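Putative GH105 family protein (Salmonella enterica subsp. enterica serovar Paratyphi A, PDB 3QWT) is of unknown function but, as a possible member of glycoside hydrolase family 105 with an alpha/alpha toroid fold, probably acts as a carbohydrate-degrading hydrolase. Local coordinates at residues A[45-50]-A[58-63]; A[174-179]-A[245-250]; A[239-244]-A[261-266]. One frame throughout, in Å; residues are numbered along the deposited sequence.

Interaction 1: A[45-50]-A[58-63]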
ATOM      1  N   GLY A  45      52.920   6.691  30.747  1.00 71.25           N
ATOM      2  CA  GLY A  45      51.677   7.106  31.377  1.00 68.64           C
ATOM      3  C   GLY A  45      51.484   8.585  31.079  1.00 62.25           C
ATOM      4  O   GLY A  45      50.652   9.275  31.674  1.00 64.03           O
ATOM      5  N   GLU A  46      52.285   9.066  30.139  1.00 54.17           N
ATOM      6  CA  GLU A  46      52.282  10.461  29.747  1.00 59.64           C
ATOM      7  C   GLU A  46      50.985  10.873  29.046  1.00 54.82           C
ATOM      8  O   GLU A  46      50.571  12.031  29.121  1.00 53.40           O
ATOM      9  CB  GLU A  46      53.470  10.732  28.827  1.00 62.26           C
ATOM     10  CG  GLU A  46      53.278  11.933  27.936  1.00 74.01           C
ATOM     11  CD  GLU A  46      54.331  12.029  26.854  1.00 87.51           C
ATOM     12  OE1 GLU A  46      55.198  11.123  26.780  1.00 88.34           O
ATOM     13  OE2 GLU A  46      54.282  13.013  26.076  1.00 94.75           O
ATOM     14  N   PHE A  47      50.339   9.930  28.372  1.00 54.38           N
ATOM     15  CA  PHE A  47      49.175  10.277  27.550  1.00 59.82           C
ATOM     16  C   PHE A  47      47.828  10.110  28.243  1.00 55.76           C
ATOM     17  O   PHE A  47      46.809  10.566  27.732  1.00 51.17           O
ATOM     18  CB  PHE A  47      49.198   9.503  26.237  1.00 60.98           C
ATOM     19  CG  PHE A  47      50.318   9.905  25.324  1.00 59.22           C
ATOM     20  CD1 PHE A  47      50.338  11.164  24.758  1.00 52.60           C
ATOM     21  CD2 PHE A  47      51.349   9.024  25.032  1.00 65.03           C
ATOM     22  CE1 PHE A  47      51.371  11.547  23.915  1.00 62.58           C
ATOM     23  CE2 PHE A  47      52.387   9.400  24.184  1.00 67.19           C
ATOM     24  CZ  PHE A  47      52.396  10.662  23.626  1.00 65.28           C
ATOM     25  N   LEU A  48      47.839   9.468  29.409  1.00 60.07           N
ATOM     26  CA  LEU A  48      46.624   9.179  30.165  1.00 56.53           C
ATOM     27  C   LEU A  48      45.761  10.400  30.468  1.00 56.75           C
ATOM     28  O   LEU A  48      46.267  11.447  30.873  1.00 60.16           O
ATOM     29  CB  LEU A  48      46.987   8.503  31.480  1.00 59.78           C
ATOM     30  CG  LEU A  48      47.778   7.213  31.323  1.00 64.22           C
ATOM     31  CD1 LEU A  48      48.427   6.827  32.651  1.00 65.03           C
ATOM     32  CD2 LEU A  48      46.867   6.105  30.785  1.00 63.66           C
ATOM     33  N   LEU A  49      44.450  10.242  30.285  1.00 53.23           N
ATOM     34  CA  LEU A  49      43.480  11.276  30.615  1.00 48.77           C
ATOM     35  C   LEU A  49      43.168  11.222  32.094  1.00 48.78           C
ATOM     36  O   LEU A  49      42.746  10.181  32.606  1.00 53.38           O
ATOM     37  CB  LEU A  49      42.191  11.046  29.834  1.00 49.47           C
ATOM     38  CG  LEU A  49      41.348  12.241  29.367  1.00 52.46           C
ATOM     39  CD1 LEU A  49      39.853  11.942  29.590  1.00 45.28           C
ATOM     40  CD2 LEU A  49      41.752  13.583  30.007  1.00 45.37           C
ATOM     41  N   ARG A  50      43.368  12.341  32.780  1.00 50.35           N
ATOM     42  CA  ARG A  50      43.160  12.398  34.221  1.00 56.95           C
ATOM     43  C   ARG A  50      42.108  13.447  34.567  1.00 56.01           C
ATOM     44  O   ARG A  50      42.142  14.565  34.053  1.00 56.56           O
ATOM     45  CB  ARG A  50      44.481  12.692  34.950  1.00 60.65           C
ATOM     46  CG  ARG A  50      45.734  12.435  34.110  1.00 64.82           C
ATOM     47  CD  ARG A  50      47.025  12.566  34.925  1.00 65.46           C
ATOM     48  NE  ARG A  50      47.226  11.416  35.801  1.00 70.21           N
ATOM     49  CZ  ARG A  50      48.126  10.456  35.598  1.00 68.58           C
ATOM     50  NH1 ARG A  50      48.940  10.512  34.549  1.00 69.61           N
ATOM     51  NH2 ARG A  50      48.219   9.446  36.454  1.00 60.34           N
ATOM     52  N   ASP A  58      42.859   5.401  29.988  1.00 48.40           N
ATOM     53  CA  ASP A  58      43.850   5.060  28.976  1.00 47.61           C
ATOM     54  C   ASP A  58      43.226   5.149  27.586  1.00 48.35           C
ATOM     55  O   ASP A  58      42.400   4.322  27.199  1.00 49.68           O
ATOM     56  CB  ASP A  58      44.444   3.668  29.236  1.00 49.01           C
ATOM     57  CG  ASP A  58      45.621   3.344  28.315  1.00 49.59           C
ATOM     58  OD1 ASP A  58      46.068   4.228  27.547  1.00 45.05           O
ATOM     59  OD2 ASP A  58      46.098   2.192  28.368  1.00 51.41           O
ATOM     60  N   THR A  59      43.646   6.172  26.860  1.00 43.12           N
ATOM     61  CA  THR A  59      43.098   6.563  25.567  1.00 47.70           C
ATOM     62  C   THR A  59      43.843   5.862  24.426  1.00 49.79           C
ATOM     63  O   THR A  59      43.393   5.850  23.268  1.00 36.94           O
ATOM     64  CB  THR A  59      43.295   8.091  25.426  1.00 46.63           C
ATOM     65  OG1 THR A  59      42.058   8.762  25.643  1.00 46.96           O
ATOM     66  CG2 THR A  59      43.889   8.479  24.098  1.00 40.87           C
ATOM     67  N   LYS A  60      44.980   5.262  24.784  1.00 48.48           N
ATOM     68  CA  LYS A  60      45.940   4.734  23.820  1.00 47.01           C
ATOM     69  C   LYS A  60      46.065   3.205  23.898  1.00 42.95           C
ATOM     70  O   LYS A  60      46.061   2.529  22.864  1.00 40.47           O
ATOM     71  CB  LYS A  60      47.297   5.436  24.008  1.00 44.78           C
ATOM     72  CG  LYS A  60      48.500   4.676  23.505  1.00 45.68           C
ATOM     73  CD  LYS A  60      49.786   5.270  24.092  1.00 51.36           C
ATOM     74  CE  LYS A  60      50.603   5.998  23.037  1.00 53.06           C
ATOM     75  NZ  LYS A  60      51.353   5.061  22.155  1.00 47.19           N
ATOM     76  N   GLY A  61      46.175   2.670  25.113  1.00 42.13           N
ATOM     77  CA  GLY A  61      46.087   1.231  25.331  1.00 43.53           C
ATOM     78  C   GLY A  61      44.711   0.658  24.972  1.00 48.72           C
ATOM     79  O   GLY A  61      43.701   1.372  24.957  1.00 42.05           O
ATOM     80  N   TRP A  62      44.667  -0.643  24.697  1.00 42.26           N
ATOM     81  CA  TRP A  62      43.448  -1.292  24.234  1.00 35.63           C
ATOM     82  C   TRP A  62      42.390  -1.449  25.325  1.00 38.62           C
ATOM     83  O   TRP A  62      41.181  -1.366  25.054  1.00 34.06           O
ATOM     84  CB  TRP A  62      43.779  -2.652  23.609  1.00 41.33           C
ATOM     85  CG  TRP A  62      42.612  -3.317  22.868  1.00 44.07           C
ATOM     86  CD1 TRP A  62      42.177  -4.612  23.005  1.00 40.49           C
ATOM     87  CD2 TRP A  62      41.766  -2.718  21.882  1.00 38.12           C
ATOM     88  NE1 TRP A  62      41.114  -4.847  22.159  1.00 37.41           N
ATOM     89  CE2 TRP A  62      40.839  -3.699  21.469  1.00 36.76           C
ATOM     90  CE3 TRP A  62      41.698  -1.445  21.312  1.00 38.70           C
ATOM     91  CZ2 TRP A  62      39.856  -3.444  20.517  1.00 38.89           C
ATOM     92  CZ3 TRP A  62      40.718  -1.192  20.371  1.00 42.09           C
ATOM     93  CH2 TRP A  62      39.814  -2.187  19.978  1.00 40.72           C
ATOM     94  N   ALA A  63      42.833  -1.653  26.561  1.00 40.40           N
ATOM     95  CA  ALA A  63      41.891  -1.924  27.638  1.00 48.37           C
ATOM     96  C   ALA A  63      41.071  -0.697  28.055  1.00 56.12           C
ATOM     97  O   ALA A  63      40.343  -0.743  29.048  1.00 61.92           O
ATOM     98  CB  ALA A  63      42.599  -2.541  28.834  1.00 41.32           C
TER

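Interaction 2: A[174-179]-A[245-250]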
ATOM      1  N   THR A 174      29.250  10.079  17.259  1.00 27.55           N
ATOM      2  CA  THR A 174      27.866   9.979  17.744  1.00 25.07           C
ATOM      3  C   THR A 174      26.818   9.964  16.639  1.00 30.53           C
ATOM      4  O   THR A 174      25.886   9.169  16.671  1.00 34.63           O
ATOM      5  CB  THR A 174      27.525  11.099  18.769  1.00 29.56           C
ATOM      6  OG1 THR A 174      28.221  10.840  19.987  1.00 30.80           O
ATOM      7  CG2 THR A 174      26.041  11.133  19.089  1.00 27.95           C
ATOM      8  N   VAL A 175      26.944  10.847  15.663  1.00 33.16           N
ATOM      9  CA  VAL A 175      25.933  10.863  14.632  1.00 29.75           C
ATOM     10  C   VAL A 175      25.839   9.538  13.880  1.00 32.18           C
ATOM     11  O   VAL A 175      24.768   8.966  13.764  1.00 33.12           O
ATOM     12  CB  VAL A 175      26.127  11.977  13.611  1.00 24.59           C
ATOM     13  CG1 VAL A 175      24.910  11.997  12.688  1.00 20.80           C
ATOM     14  CG2 VAL A 175      26.291  13.302  14.312  1.00 27.36           C
ATOM     15  N   LEU A 176      26.950   9.058  13.345  1.00 33.14           N
ATOM     16  CA  LEU A 176      26.883   7.849  12.545  1.00 31.02           C
ATOM     17  C   LEU A 176      26.363   6.669  13.374  1.00 31.01           C
ATOM     18  O   LEU A 176      25.520   5.916  12.904  1.00 36.90           O
ATOM     19  CB  LEU A 176      28.235   7.536  11.900  1.00 25.92           C
ATOM     20  CG  LEU A 176      28.259   6.237  11.095  1.00 25.82           C
ATOM     21  CD1 LEU A 176      27.205   6.253   9.999  1.00 28.66           C
ATOM     22  CD2 LEU A 176      29.617   6.036  10.498  1.00 33.88           C
ATOM     23  N   PRO A 177      26.866   6.504  14.612  1.00 31.91           N
ATOM     24  CA  PRO A 177      26.313   5.429  15.453  1.00 31.16           C
ATOM     25  C   PRO A 177      24.812   5.571  15.651  1.00 29.77           C
ATOM     26  O   PRO A 177      24.089   4.577  15.631  1.00 30.84           O
ATOM     27  CB  PRO A 177      27.043   5.614  16.788  1.00 30.31           C
ATOM     28  CG  PRO A 177      28.356   6.231  16.405  1.00 33.80           C
ATOM     29  CD  PRO A 177      28.095   7.088  15.192  1.00 32.42           C
ATOM     30  N   LEU A 178      24.346   6.798  15.843  1.00 31.21           N
ATOM     31  CA  LEU A 178      22.917   7.030  16.048  1.00 30.61           C
ATOM     32  C   LEU A 178      22.090   6.640  14.820  1.00 28.52           C
ATOM     33  O   LEU A 178      21.082   5.958  14.932  1.00 24.14           O
ATOM     34  CB  LEU A 178      22.648   8.485  16.419  1.00 22.40           C
ATOM     35  CG  LEU A 178      21.167   8.826  16.507  1.00 23.30           C
ATOM     36  CD1 LEU A 178      20.460   8.029  17.632  1.00 17.47           C
ATOM     37  CD2 LEU A 178      21.024  10.315  16.716  1.00 26.80           C
ATOM     38  N   ALA A 179      22.533   7.079  13.652  1.00 28.35           N
ATOM     39  CA  ALA A 179      21.970   6.643  12.381  1.00 23.78           C
ATOM     40  C   ALA A 179      21.915   5.114  12.267  1.00 18.84           C
ATOM     41  O   ALA A 179      20.892   4.543  11.896  1.00 26.14           O
ATOM     42  CB  ALA A 179      22.800   7.205  11.239  1.00 21.68           C
ATOM     43  N   LEU A 245      25.662   7.784   3.656  1.00 29.18           N
ATOM     44  CA  LEU A 245      24.893   7.661   2.427  1.00 28.64           C
ATOM     45  C   LEU A 245      24.482   6.223   2.172  1.00 33.46           C
ATOM     46  O   LEU A 245      23.372   5.933   1.699  1.00 30.91           O
ATOM     47  CB  LEU A 245      25.700   8.154   1.245  1.00 34.41           C
ATOM     48  CG  LEU A 245      25.806   9.667   1.102  1.00 38.61           C
ATOM     49  CD1 LEU A 245      26.650   9.988  -0.120  1.00 33.90           C
ATOM     50  CD2 LEU A 245      24.424  10.281   0.997  1.00 41.56           C
ATOM     51  N   GLU A 246      25.391   5.313   2.473  1.00 31.43           N
ATOM     52  CA  GLU A 246      25.134   3.912   2.226  1.00 31.57           C
ATOM     53  C   GLU A 246      24.048   3.425   3.183  1.00 30.03           C
ATOM     54  O   GLU A 246      23.152   2.683   2.777  1.00 25.33           O
ATOM     55  CB  GLU A 246      26.426   3.113   2.396  1.00 36.05           C
ATOM     56  CG  GLU A 246      26.264   1.613   2.279  1.00 38.42           C
ATOM     57  CD  GLU A 246      27.607   0.900   2.402  1.00 40.42           C
ATOM     58  OE1 GLU A 246      28.120   0.436   1.371  1.00 42.15           O
ATOM     59  OE2 GLU A 246      28.155   0.833   3.524  1.00 38.64           O
ATOM     60  N   LEU A 247      24.144   3.848   4.446  1.00 24.74           N
ATOM     61  CA  LEU A 247      23.073   3.662   5.404  1.00 24.55           C
ATOM     62  C   LEU A 247      21.734   4.186   4.886  1.00 30.51           C
ATOM     63  O   LEU A 247      20.725   3.490   4.973  1.00 25.40           O
ATOM     64  CB  LEU A 247      23.394   4.320   6.744  1.00 31.21           C
ATOM     65  CG  LEU A 247      23.884   3.364   7.832  1.00 40.47           C
ATOM     66  CD1 LEU A 247      24.281   4.132   9.079  1.00 45.22           C
ATOM     67  CD2 LEU A 247      22.824   2.314   8.147  1.00 28.90           C
ATOM     68  N   LEU A 248      21.720   5.405   4.353  1.00 29.79           N
ATOM     69  CA  LEU A 248      20.452   6.043   4.008  1.00 27.69           C
ATOM     70  C   LEU A 248      19.789   5.371   2.815  1.00 24.42           C
ATOM     71  O   LEU A 248      18.563   5.318   2.727  1.00 35.12           O
ATOM     72  CB  LEU A 248      20.627   7.540   3.738  1.00 26.04           C
ATOM     73  CG  LEU A 248      20.821   8.451   4.950  1.00 26.78           C
ATOM     74  CD1 LEU A 248      21.123   9.897   4.531  1.00 27.18           C
ATOM     75  CD2 LEU A 248      19.635   8.400   5.856  1.00 28.88           C
ATOM     76  N   ASP A 249      20.606   4.871   1.898  1.00 33.07           N
ATOM     77  CA  ASP A 249      20.107   4.162   0.725  1.00 36.18           C
ATOM     78  C   ASP A 249      19.023   4.961  -0.023  1.00 33.20           C
ATOM     79  O   ASP A 249      18.033   4.391  -0.452  1.00 33.54           O
ATOM     80  CB  ASP A 249      19.578   2.771   1.138  1.00 28.83           C
ATOM     81  CG  ASP A 249      19.352   1.851  -0.052  1.00 40.15           C
ATOM     82  OD1 ASP A 249      19.904   2.131  -1.144  1.00 41.98           O
ATOM     83  OD2 ASP A 249      18.620   0.852   0.102  1.00 41.57           O
ATOM     84  N   LEU A 250      19.215   6.274  -0.167  1.00 34.24           N
ATOM     85  CA  LEU A 250      18.240   7.145  -0.841  1.00 30.89           C
ATOM     86  C   LEU A 250      18.350   7.086  -2.368  1.00 29.22           C
ATOM     87  O   LEU A 250      19.434   6.853  -2.893  1.00 33.98           O
ATOM     88  CB  LEU A 250      18.412   8.587  -0.372  1.00 25.58           C
ATOM     89  CG  LEU A 250      18.232   8.776   1.129  1.00 31.39           C
ATOM     90  CD1 LEU A 250      18.449  10.228   1.526  1.00 33.70           C
ATOM     91  CD2 LEU A 250      16.847   8.315   1.516  1.00 29.58           C
TER

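Interaction 3: A[239-244]-A[261-266]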
ATOM      1  N   ILE A 239      35.075   9.985   5.624  1.00 38.17           N
ATOM      2  CA  ILE A 239      34.695   8.649   6.076  1.00 36.63           C
ATOM      3  C   ILE A 239      33.189   8.530   6.256  1.00 37.55           C
ATOM      4  O   ILE A 239      32.575   7.573   5.779  1.00 36.00           O
ATOM      5  CB  ILE A 239      35.345   8.324   7.418  1.00 33.82           C
ATOM      6  CG1 ILE A 239      36.846   8.059   7.229  1.00 31.78           C
ATOM      7  CG2 ILE A 239      34.635   7.141   8.054  1.00 30.62           C
ATOM      8  CD1 ILE A 239      37.648   7.955   8.522  1.00 31.55           C
ATOM      9  N   VAL A 240      32.601   9.518   6.934  1.00 30.35           N
ATOM     10  CA  VAL A 240      31.216   9.429   7.376  1.00 31.44           C
ATOM     11  C   VAL A 240      30.208   9.622   6.247  1.00 35.47           C
ATOM     12  O   VAL A 240      29.230   8.879   6.131  1.00 29.47           O
ATOM     13  CB  VAL A 240      30.918  10.450   8.483  1.00 33.20           C
ATOM     14  CG1 VAL A 240      29.441  10.561   8.697  1.00 35.98           C
ATOM     15  CG2 VAL A 240      31.576  10.042   9.765  1.00 30.75           C
ATOM     16  N   ILE A 241      30.429  10.620   5.411  1.00 34.29           N
ATOM     17  CA  ILE A 241      29.460  10.878   4.357  1.00 35.63           C
ATOM     18  C   ILE A 241      29.168   9.615   3.527  1.00 35.66           C
ATOM     19  O   ILE A 241      28.009   9.301   3.248  1.00 37.84           O
ATOM     20  CB  ILE A 241      29.882  12.052   3.466  1.00 29.71           C
ATOM     21  CG1 ILE A 241      29.837  13.347   4.285  1.00 35.09           C
ATOM     22  CG2 ILE A 241      28.961  12.162   2.246  1.00 25.67           C
ATOM     23  CD1 ILE A 241      30.321  14.579   3.545  1.00 35.24           C
ATOM     24  N   PRO A 242      30.214   8.885   3.137  1.00 29.49           N
ATOM     25  CA  PRO A 242      29.951   7.712   2.309  1.00 30.25           C
ATOM     26  C   PRO A 242      29.261   6.634   3.118  1.00 29.34           C
ATOM     27  O   PRO A 242      28.358   5.973   2.603  1.00 23.04           O
ATOM     28  CB  PRO A 242      31.357   7.257   1.896  1.00 29.30           C
ATOM     29  CG  PRO A 242      32.164   8.495   1.952  1.00 29.98           C
ATOM     30  CD  PRO A 242      31.642   9.237   3.148  1.00 32.96           C
ATOM     31  N   ASP A 243      29.663   6.466   4.374  1.00 27.75           N
ATOM     32  CA  ASP A 243      29.023   5.443   5.197  1.00 31.47           C
ATOM     33  C   ASP A 243      27.587   5.813   5.523  1.00 31.75           C
ATOM     34  O   ASP A 243      26.698   4.965   5.524  1.00 28.31           O
ATOM     35  CB  ASP A 243      29.840   5.167   6.458  1.00 36.63           C
ATOM     36  CG  ASP A 243      31.079   4.328   6.168  1.00 36.80           C
ATOM     37  OD1 ASP A 243      31.420   4.130   4.980  1.00 36.69           O
ATOM     38  OD2 ASP A 243      31.709   3.870   7.124  1.00 37.06           O
ATOM     39  N   PHE A 244      27.367   7.096   5.775  1.00 30.50           N
ATOM     40  CA  PHE A 244      26.037   7.597   6.061  1.00 33.96           C
ATOM     41  C   PHE A 244      25.141   7.419   4.823  1.00 34.41           C
ATOM     42  O   PHE A 244      24.011   6.925   4.919  1.00 30.68           O
ATOM     43  CB  PHE A 244      26.132   9.057   6.501  1.00 36.13           C
ATOM     44  CG  PHE A 244      24.843   9.632   7.003  1.00 32.38           C
ATOM     45  CD1 PHE A 244      24.120   8.991   7.978  1.00 33.72           C
ATOM     46  CD2 PHE A 244      24.363  10.824   6.495  1.00 27.57           C
ATOM     47  CE1 PHE A 244      22.943   9.521   8.432  1.00 33.05           C
ATOM     48  CE2 PHE A 244      23.195  11.355   6.942  1.00 29.29           C
ATOM     49  CZ  PHE A 244      22.478  10.702   7.919  1.00 31.24           C
ATOM     50  N   VAL A 261      26.335  14.238  -1.474  1.00 30.74           N
ATOM     51  CA  VAL A 261      27.288  13.944  -2.517  1.00 28.27           C
ATOM     52  C   VAL A 261      28.031  15.225  -2.900  1.00 36.03           C
ATOM     53  O   VAL A 261      29.227  15.195  -3.143  1.00 36.09           O
ATOM     54  CB  VAL A 261      26.593  13.344  -3.747  1.00 33.53           C
ATOM     55  CG1 VAL A 261      27.541  13.315  -4.965  1.00 20.64           C
ATOM     56  CG2 VAL A 261      26.045  11.944  -3.418  1.00 37.97           C
ATOM     57  N   GLN A 262      27.317  16.347  -2.930  1.00 33.05           N
ATOM     58  CA  GLN A 262      27.915  17.635  -3.264  1.00 22.40           C
ATOM     59  C   GLN A 262      28.950  18.086  -2.247  1.00 29.91           C
ATOM     60  O   GLN A 262      30.038  18.537  -2.618  1.00 32.93           O
ATOM     61  CB  GLN A 262      26.840  18.714  -3.394  1.00 24.91           C
ATOM     62  CG  GLN A 262      27.404  20.095  -3.734  1.00 26.92           C
ATOM     63  CD  GLN A 262      27.762  20.926  -2.494  1.00 34.13           C
ATOM     64  OE1 GLN A 262      28.552  21.861  -2.575  1.00 37.99           O
ATOM     65  NE2 GLN A 262      27.162  20.602  -1.357  1.00 27.94           N
ATOM     66  N   VAL A 263      28.618  17.965  -0.966  1.00 34.84           N
ATOM     67  CA  VAL A 263      29.555  18.309   0.103  1.00 30.00           C
ATOM     68  C   VAL A 263      30.807  17.438   0.037  1.00 31.52           C
ATOM     69  O   VAL A 263      31.942  17.930   0.162  1.00 26.99           O
ATOM     70  CB  VAL A 263      28.902  18.144   1.475  1.00 27.94           C
ATOM     71  CG1 VAL A 263      29.969  18.224   2.611  1.00 18.69           C
ATOM     72  CG2 VAL A 263      27.777  19.170   1.633  1.00 22.71           C
ATOM     73  N   LEU A 264      30.594  16.142  -0.175  1.00 29.30           N
ATOM     74  CA  LEU A 264      31.700  15.211  -0.314  1.00 29.72           C
ATOM     75  C   LEU A 264      32.588  15.620  -1.493  1.00 34.08           C
ATOM     76  O   LEU A 264      33.816  15.684  -1.378  1.00 36.61           O
ATOM     77  CB  LEU A 264      31.190  13.785  -0.509  1.00 27.50           C
ATOM     78  CG  LEU A 264      32.314  12.745  -0.643  1.00 32.28           C
ATOM     79  CD1 LEU A 264      33.100  12.653   0.648  1.00 36.88           C
ATOM     80  CD2 LEU A 264      31.753  11.385  -1.016  1.00 36.93           C
ATOM     81  N   ASN A 265      31.958  15.902  -2.625  1.00 32.83           N
ATOM     82  CA  ASN A 265      32.699  16.290  -3.822  1.00 38.87           C
ATOM     83  C   ASN A 265      33.554  17.533  -3.633  1.00 33.52           C
ATOM     84  O   ASN A 265      34.741  17.531  -3.939  1.00 43.47           O
ATOM     85  CB  ASN A 265      31.750  16.478  -5.004  1.00 43.60           C
ATOM     86  CG  ASN A 265      31.784  15.312  -5.951  1.00 43.61           C
ATOM     87  OD1 ASN A 265      32.545  15.309  -6.916  1.00 35.71           O
ATOM     88  ND2 ASN A 265      30.973  14.293  -5.670  1.00 45.55           N
ATOM     89  N   ALA A 266      32.943  18.593  -3.124  1.00 34.22           N
ATOM     90  CA  ALA A 266      33.665  19.819  -2.869  1.00 37.77           C
ATOM     91  C   ALA A 266      34.895  19.512  -2.012  1.00 41.69           C
ATOM     92  O   ALA A 266      35.963  20.076  -2.233  1.00 39.30           O
ATOM     93  CB  ALA A 266      32.768  20.829  -2.185  1.00 31.83           C
TER

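Interaction 1: A[45-50]-A[58-63]
Asp58 OD1 is gripped by two backbone amides of its own loop while the same side chain lies against Leu48 of segment 45-50. The Gly61 N to Asp58 OD1 bond is 2.9 Å long and nearly straight at 162°, and the Lys60 N to Asp58 OD1 bond measures 3.1 Å. Both donors come from the same face of the carboxylate, tilted well out of its plane, which limits how far the carboxylate can swing. A chi1 of -172° swings the Asp58 carboxylate forward, beside its own carbonyl carbon, where the amides of Lys60 and Gly61 can reach it. Leu48 reaches this turn with one branch, its CD2 lying 3.7 Å from Asp58 CA and resting also on CB, CG and OD1. Further along, the Lys60 chain runs past the Phe47 ring, and Lys60 CE approaches Phe47 CD2 obliquely at 3.7 Å. Bends in the last two torsions of Lys60 carry NZ on to Thr360 OG1 and Ser361 O. Phe47 also meets the ring of Phe343, and Leu49 packs on Tyr6 of a second subunit. The two amides on OD1 make an Asx turn and Asx motif, placed just after the short antiparallel strand pair 49-50 and 56-57.

Interaction 2: A[174-179]-A[245-250]
Leu247 pushes one methyl, CD1, towards segment 174-179, where it meets both Leu176 and Ala179. The closer approach is methyl to methyl, Leu247 CD1 lying 3.7 Å from Leu176 CD1, with the two leucine chains running at a slant to one another. On the next turn Ala179 CB stands 4.0 Å from Leu247 CD1. Leu176 and Ala179 are three residues apart and project from the same face of their helix, so a single methyl touches two successive turns. An extended second torsion (chi2 175°) puts Leu247 CD1 at the far end of its side chain. The backbones stay well separated: the nearest pair of CA atoms, those of Ala179 and Leu247, are 7.7 Å apart, and the segments bury only 108 Å² between them. No hydrogen bond joins them. Pro177 kinks the first helix, although Ala179 N still bonds to Val175 O at 2.9 Å. Leu247 itself lies one residue from the end of its helix, which Asp249 leaves with positive phi. The contact thus ties the middle of helix 170-184 to the C-terminal turn of helix 231-248. Helix 188-205 packs on both through Leu178 and Leu248, helix 255-272 backs Leu245, and Lys306 and Lys310 form salt bridges with Glu246.

Interaction 3: A[239-244]-A[261-266]
Ile241 projects from helix 239-244 onto two successive residues of helix 261-266, dividing its branches between them. Its extended arm ends in CD1, which meets Val263 CG1 at 3.8 Å with the two chains roughly perpendicular to each other. The other branch, Ile241 CG2, is 3.9 Å from Leu264 CB, and here the two side chains pass alongside one another, pointing opposite ways. A chi1 of -67° produces this division by setting CG2 anti to the backbone N. Beside it Pro242 CG faces Leu264 CD2 more loosely, at 4.2 Å. The helix segments that present these groups run roughly antiparallel, with 151° between their directions and axes 10.0 Å apart. Pro242 leaves a kink in the first, having no amide hydrogen to give to the preceding turn. In the second, Val261 O accepts Asn265 N and, from the opposite face of the carbonyl plane, Asn265 ND2 at 3.2 Å; ND2 also bonds to Tyr312 O. Farther out, Phe198 packs on Ile241 and Ala307 on Leu264, while Gln262 OE1 accepts a bond from Gln203 of a third subunit. Since the four touching residues are all apolar and buried, the contact depends on fit and exclusion of water, with polar bonding confined to its surroundings.

Interactions 2 and 3 are neighbours sharing helix 231-248, with centres about 11 Å apart. Between them Ala179 CB touches Phe244 CE1 at 3.6 Å and Leu245 CD1 touches Val261 CG2 at 3.9 Å, so helix 231-248 is packed against both helix 170-184 and helix 255-272. Interaction 1 lies on the opposite side of the chain's centre, with its centre about 30 Å from that of interaction 2 and about 32 Å from that of interaction 3; its nearest atoms are about 15 Å from either. Interaction 1 thus belongs to the loops around the short strand pair, and interactions 2 and 3 to the helical body of the alpha/alpha toroid.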